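Local coordinates for putative immunoglobulin-blocking virulence protein (Mycoplasma mycoides subsp. capri, PDB 7ADK) that probably binds host antibodies and blocks their function, acting as a virulence factor of the mycoplasma, at residues L253-A266 against Y284-F296. Numbering follows the deposited sequence.
Sequences LDSNNVINFLKSEA and YIWLIANLDQSKF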
loop_
_atom_site.group_PDB
_atom_site.type_symbol
_atom_site.label_atom_id
_atom_site.label_comp_id
_atom_site.label_asym_id
_atom_site.label_seq_id
_atom_site.Cartn_x
_atom_site.Cartn_y
_atom_site.Cartn_z
ATOM N N LEU A 253 -13.619 -40.537 20.465
ATOM C CA LEU A 253 -12.810 -40.348 21.673
ATOM C C LEU A 253 -13.580 -39.673 22.812
ATOM O O LEU A 253 -13.373 -40.010 23.970
ATOM C CB LEU A 253 -11.583 -39.510 21.267
ATOM C CG LEU A 253 -10.240 -39.942 21.842
ATOM C CD1 LEU A 253 -9.882 -41.341 21.369
ATOM C CD2 LEU A 253 -9.155 -38.978 21.358
ATOM N N ASP A 254 -14.475 -38.739 22.494
ATOM C CA ASP A 254 -15.455 -38.215 23.450
ATOM C C ASP A 254 -16.472 -39.315 23.778
ATOM O O ASP A 254 -17.234 -39.719 22.903
ATOM C CB ASP A 254 -16.139 -36.966 22.887
ATOM C CG ASP A 254 -15.200 -35.776 22.722
ATOM O OD1 ASP A 254 -14.226 -35.642 23.491
ATOM O OD2 ASP A 254 -15.480 -34.917 21.858
ATOM N N SER A 255 -16.471 -39.805 25.025
ATOM C CA SER A 255 -16.977 -41.129 25.408
ATOM C C SER A 255 -18.328 -41.536 24.821
ATOM O O SER A 255 -18.469 -42.654 24.322
ATOM C CB SER A 255 -17.041 -41.194 26.933
ATOM O OG SER A 255 -17.638 -42.374 27.385
ATOM N N ASN A 256 -19.323 -40.645 24.904
ATOM C CA ASN A 256 -20.690 -40.766 24.370
ATOM C C ASN A 256 -21.432 -42.097 24.667
ATOM O O ASN A 256 -22.390 -42.447 23.977
ATOM C CB ASN A 256 -20.731 -40.292 22.900
ATOM C CG ASN A 256 -20.321 -41.328 21.868
ATOM O OD1 ASN A 256 -21.151 -41.937 21.211
ATOM N ND2 ASN A 256 -19.048 -41.505 21.631
ATOM N N ASN A 257 -21.013 -42.826 25.702
ATOM C CA ASN A 257 -21.445 -44.182 26.068
ATOM C C ASN A 257 -21.049 -45.277 25.047
ATOM O O ASN A 257 -21.703 -46.316 24.973
ATOM C CB ASN A 257 -22.931 -44.230 26.499
ATOM C CG ASN A 257 -23.308 -43.342 27.668
ATOM O OD1 ASN A 257 -22.942 -42.186 27.777
ATOM N ND2 ASN A 257 -24.085 -43.848 28.586
ATOM N N VAL A 258 -19.981 -45.064 24.267
ATOM C CA VAL A 258 -19.486 -46.013 23.253
ATOM C C VAL A 258 -18.006 -46.381 23.417
ATOM O O VAL A 258 -17.657 -47.537 23.182
ATOM C CB VAL A 258 -19.760 -45.492 21.829
ATOM C CG1 VAL A 258 -19.305 -46.486 20.757
ATOM C CG2 VAL A 258 -21.253 -45.256 21.586
ATOM N N ILE A 259 -17.135 -45.451 23.838
ATOM C CA ILE A 259 -15.660 -45.598 23.712
ATOM C C ILE A 259 -15.086 -46.893 24.297
ATOM O O ILE A 259 -14.125 -47.440 23.760
ATOM C CB ILE A 259 -14.935 -44.365 24.292
ATOM C CG1 ILE A 259 -13.413 -44.364 24.066
ATOM C CG2 ILE A 259 -15.163 -44.216 25.802
ATOM C CD1 ILE A 259 -12.971 -44.326 22.631
ATOM N N ASN A 260 -15.687 -47.430 25.359
ATOM C CA ASN A 260 -15.147 -48.594 26.049
ATOM C C ASN A 260 -15.149 -49.867 25.186
ATOM O O ASN A 260 -14.295 -50.723 25.370
ATOM C CB ASN A 260 -15.908 -48.792 27.362
ATOM C CG ASN A 260 -15.163 -49.726 28.294
ATOM O OD1 ASN A 260 -13.974 -49.596 28.510
ATOM N ND2 ASN A 260 -15.824 -50.681 28.873
ATOM N N PHE A 261 -16.034 -49.994 24.196
ATOM C CA PHE A 261 -16.057 -51.164 23.309
ATOM C C PHE A 261 -14.924 -51.211 22.268
ATOM O O PHE A 261 -14.771 -52.218 21.582
ATOM C CB PHE A 261 -17.447 -51.284 22.678
ATOM C CG PHE A 261 -18.517 -51.665 23.676
ATOM C CD1 PHE A 261 -18.508 -52.953 24.235
ATOM C CD2 PHE A 261 -19.495 -50.740 24.078
ATOM C CE1 PHE A 261 -19.480 -53.318 25.179
ATOM C CE2 PHE A 261 -20.474 -51.108 25.013
ATOM C CZ PHE A 261 -20.466 -52.397 25.563
ATOM N N LEU A 262 -14.117 -50.148 22.151
ATOM C CA LEU A 262 -13.055 -49.977 21.144
ATOM C C LEU A 262 -11.732 -49.553 21.818
ATOM O O LEU A 262 -11.147 -48.528 21.483
ATOM C CB LEU A 262 -13.527 -49.020 20.016
ATOM C CG LEU A 262 -14.834 -49.412 19.286
ATOM C CD1 LEU A 262 -16.061 -48.684 19.844
ATOM C CD2 LEU A 262 -14.769 -49.054 17.806
ATOM N N LYS A 263 -11.307 -50.290 22.851
ATOM C CA LYS A 263 -10.278 -49.878 23.829
ATOM C C LYS A 263 -9.344 -51.024 24.283
ATOM O O LYS A 263 -8.687 -50.927 25.314
ATOM C CB LYS A 263 -11.026 -49.125 24.948
ATOM C CG LYS A 263 -10.253 -48.574 26.144
ATOM C CD LYS A 263 -8.983 -47.775 25.837
ATOM C CE LYS A 263 -8.540 -47.183 27.177
ATOM N NZ LYS A 263 -7.216 -46.565 27.160
ATOM N N SER A 264 -9.231 -52.098 23.500
ATOM C CA SER A 264 -8.312 -53.239 23.711
ATOM C C SER A 264 -8.416 -53.909 25.101
ATOM O O SER A 264 -9.504 -54.045 25.648
ATOM C CB SER A 264 -6.885 -52.858 23.279
ATOM O OG SER A 264 -6.221 -52.029 24.198
ATOM N N GLU A 265 -7.320 -54.367 25.710
ATOM C CA GLU A 265 -7.276 -54.894 27.085
ATOM C C GLU A 265 -7.392 -53.786 28.147
ATOM O O GLU A 265 -7.830 -54.043 29.266
ATOM C CB GLU A 265 -6.002 -55.739 27.243
ATOM C CG GLU A 265 -5.660 -56.280 28.642
ATOM C CD GLU A 265 -4.763 -55.370 29.510
ATOM O OE1 GLU A 265 -4.672 -54.164 29.284
ATOM O OE2 GLU A 265 -4.105 -55.866 30.426
ATOM N N ALA A 266 -7.111 -52.536 27.776
ATOM C CA ALA A 266 -7.233 -51.385 28.660
ATOM C C ALA A 266 -8.684 -51.083 29.096
ATOM O O ALA A 266 -8.894 -50.212 29.930
ATOM C CB ALA A 266 -6.566 -50.194 27.982
ATOM N N TYR A 284 -7.177 -38.159 26.851
ATOM C CA TYR A 284 -7.697 -38.750 25.615
ATOM C C TYR A 284 -6.567 -39.137 24.631
ATOM O O TYR A 284 -6.763 -40.000 23.783
ATOM C CB TYR A 284 -9.002 -38.021 25.229
ATOM C CG TYR A 284 -9.082 -36.728 24.440
ATOM C CD1 TYR A 284 -8.640 -35.530 25.012
ATOM C CD2 TYR A 284 -10.174 -36.618 23.559
ATOM C CE1 TYR A 284 -9.082 -34.267 24.581
ATOM C CE2 TYR A 284 -10.676 -35.375 23.145
ATOM C CZ TYR A 284 -10.108 -34.185 23.629
ATOM O OH TYR A 284 -10.582 -32.984 23.226
ATOM N N ILE A 285 -5.317 -38.723 24.909
ATOM C CA ILE A 285 -4.068 -39.377 24.456
ATOM C C ILE A 285 -4.010 -40.866 24.852
ATOM O O ILE A 285 -3.599 -41.723 24.067
ATOM C CB ILE A 285 -2.825 -38.618 25.007
ATOM C CG1 ILE A 285 -2.619 -37.303 24.224
ATOM C CG2 ILE A 285 -1.524 -39.438 24.952
ATOM C CD1 ILE A 285 -1.544 -36.362 24.770
ATOM N N TRP A 286 -4.422 -41.211 26.070
ATOM C CA TRP A 286 -4.441 -42.587 26.554
ATOM C C TRP A 286 -5.554 -43.414 25.898
ATOM O O TRP A 286 -5.486 -44.642 25.925
ATOM C CB TRP A 286 -4.482 -42.591 28.094
ATOM C CG TRP A 286 -4.324 -43.907 28.784
ATOM C CD1 TRP A 286 -3.161 -44.517 29.091
ATOM C CD2 TRP A 286 -5.365 -44.791 29.286
ATOM N NE1 TRP A 286 -3.417 -45.757 29.633
ATOM C CE2 TRP A 286 -4.761 -45.997 29.732
ATOM C CE3 TRP A 286 -6.760 -44.684 29.440
ATOM C CZ2 TRP A 286 -5.511 -47.084 30.191
ATOM C CZ3 TRP A 286 -7.512 -45.739 29.982
ATOM C CH2 TRP A 286 -6.900 -46.954 30.314
ATOM N N LEU A 287 -6.565 -42.819 25.257
ATOM C CA LEU A 287 -7.513 -43.570 24.420
ATOM C C LEU A 287 -6.859 -43.971 23.095
ATOM O O LEU A 287 -6.713 -45.154 22.841
ATOM C CB LEU A 287 -8.844 -42.822 24.204
ATOM C CG LEU A 287 -9.920 -42.877 25.295
ATOM C CD1 LEU A 287 -10.221 -44.295 25.729
ATOM C CD2 LEU A 287 -9.587 -42.071 26.524
ATOM N N ILE A 288 -6.395 -43.025 22.286
ATOM C CA ILE A 288 -5.760 -43.302 20.989
ATOM C C ILE A 288 -4.567 -44.258 21.112
ATOM O O ILE A 288 -4.463 -45.192 20.325
ATOM C CB ILE A 288 -5.375 -41.994 20.255
ATOM C CG1 ILE A 288 -4.367 -41.120 21.023
ATOM C CG2 ILE A 288 -6.636 -41.194 19.956
ATOM C CD1 ILE A 288 -4.045 -39.765 20.404
ATOM N N ALA A 289 -3.719 -44.121 22.136
ATOM C CA ALA A 289 -2.597 -45.028 22.373
ATOM C C ALA A 289 -2.990 -46.439 22.879
ATOM O O ALA A 289 -2.110 -47.264 23.109
ATOM C CB ALA A 289 -1.614 -44.338 23.307
ATOM N N ASN A 290 -4.287 -46.737 23.062
ATOM C CA ASN A 290 -4.831 -48.022 23.515
ATOM C C ASN A 290 -6.084 -48.508 22.755
ATOM O O ASN A 290 -6.720 -49.456 23.202
ATOM C CB ASN A 290 -5.133 -47.917 25.007
ATOM C CG ASN A 290 -3.918 -47.795 25.896
ATOM O OD1 ASN A 290 -3.279 -48.756 26.265
ATOM N ND2 ASN A 290 -3.611 -46.625 26.342
ATOM N N LEU A 291 -6.457 -47.891 21.629
ATOM C CA LEU A 291 -7.483 -48.372 20.694
ATOM C C LEU A 291 -7.020 -49.681 20.015
ATOM O O LEU A 291 -5.866 -49.785 19.610
ATOM C CB LEU A 291 -7.738 -47.276 19.627
ATOM C CG LEU A 291 -9.099 -46.565 19.687
ATOM C CD1 LEU A 291 -9.285 -45.713 20.928
ATOM C CD2 LEU A 291 -9.287 -45.645 18.493
ATOM N N ASP A 292 -7.906 -50.657 19.818
ATOM C CA ASP A 292 -7.650 -51.865 19.024
ATOM C C ASP A 292 -8.121 -51.757 17.563
ATOM O O ASP A 292 -9.312 -51.746 17.258
ATOM C CB ASP A 292 -8.161 -53.146 19.724
ATOM C CG ASP A 292 -9.596 -53.154 20.284
ATOM O OD1 ASP A 292 -10.122 -52.091 20.679
ATOM O OD2 ASP A 292 -10.144 -54.261 20.492
ATOM N N GLN A 293 -7.151 -51.763 16.642
ATOM C CA GLN A 293 -7.332 -51.702 15.188
ATOM C C GLN A 293 -8.343 -52.733 14.655
ATOM O O GLN A 293 -9.093 -52.457 13.719
ATOM C CB GLN A 293 -5.939 -51.866 14.549
ATOM C CG GLN A 293 -5.969 -52.079 13.030
ATOM C CD GLN A 293 -4.670 -51.803 12.289
ATOM O OE1 GLN A 293 -3.674 -51.346 12.820
ATOM N NE2 GLN A 293 -4.629 -52.053 11.015
ATOM N N SER A 294 -8.406 -53.908 15.274
ATOM C CA SER A 294 -9.290 -55.016 14.909
ATOM C C SER A 294 -10.788 -54.724 15.052
ATOM O O SER A 294 -11.590 -55.439 14.459
ATOM C CB SER A 294 -8.903 -56.238 15.729
ATOM O OG SER A 294 -8.816 -55.907 17.083
ATOM N N LYS A 295 -11.194 -53.667 15.768
ATOM C CA LYS A 295 -12.611 -53.275 15.933
ATOM C C LYS A 295 -13.193 -52.453 14.778
ATOM O O LYS A 295 -14.398 -52.221 14.743
ATOM C CB LYS A 295 -12.772 -52.520 17.263
ATOM C CG LYS A 295 -12.578 -53.443 18.470
ATOM C CD LYS A 295 -13.757 -54.399 18.723
ATOM C CE LYS A 295 -13.374 -55.558 19.648
ATOM N NZ LYS A 295 -12.750 -55.104 20.908
ATOM N N PHE A 296 -12.373 -51.984 13.843
ATOM C CA PHE A 296 -12.760 -50.933 12.894
ATOM C C PHE A 296 -13.131 -51.413 11.485
ATOM O O PHE A 296 -13.278 -50.607 10.574
ATOM C CB PHE A 296 -11.712 -49.822 12.924
ATOM C CG PHE A 296 -11.649 -49.097 14.246
ATOM C CD1 PHE A 296 -12.631 -48.146 14.555
ATOM C CD2 PHE A 296 -10.642 -49.392 15.178
ATOM C CE1 PHE A 296 -12.605 -47.497 15.797
ATOM C CE2 PHE A 296 -10.603 -48.726 16.412
ATOM C CZ PHE A 296 -11.588 -47.777 16.722
#
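One face of the W286 indole carries the ammonium end of K263, with NZ 3.0 Å from the centroid of the six-membered ring in a cation-pi contact. The amide ND2 of N290 lies over the same face, offset toward the rim, while the methyl of A266 approaches CZ2 and F277 meets the indole at about 45°. At the Y284 ring, CB of L253 sits in plane at the edge; CD2 of L253 reaches ring atom CD2 obliquely at 3.4 Å, and D254, whose carboxylate is paired with K250, also comes in at a slant. The F296 ring has CB of K295 over a face, takes CD2 of L262 obliquely against CE1, and meets F206.

K263 leaves the backbone with CG anti to its N (chi1 179°) and bends at chi2, which carries CE and NZ across the indole at nearly a right angle. From there NZ makes a weak 2.9 Å bond to W286 O, a carbonyl that also accepts N290 ND2 at 2.8 Å, in its plane and on a lone pair. The lysine tail and the asparagine amide thus converge on one carbonyl and one ring face.

Apolar contacts fill the middle, where CD1 of L253 touches L287 CB and I288 CG2, and CG1 of I259 meets L287 CD1 at 3.6 Å. Farther along, OD1 of D292 receives S264 N at 3.0 Å (152° at the hydrogen) from above the carboxylate plane. D292 OD2 is met on its syn side by K295 NZ at 2.8 Å, a salt bridge within 284-296, so both oxygens are engaged.

The irregular connection following helix 247-253 folds over the last turn of helix 280-288 and the chain beyond it, in a helical region to which helices 209-218 and 270-273 contribute.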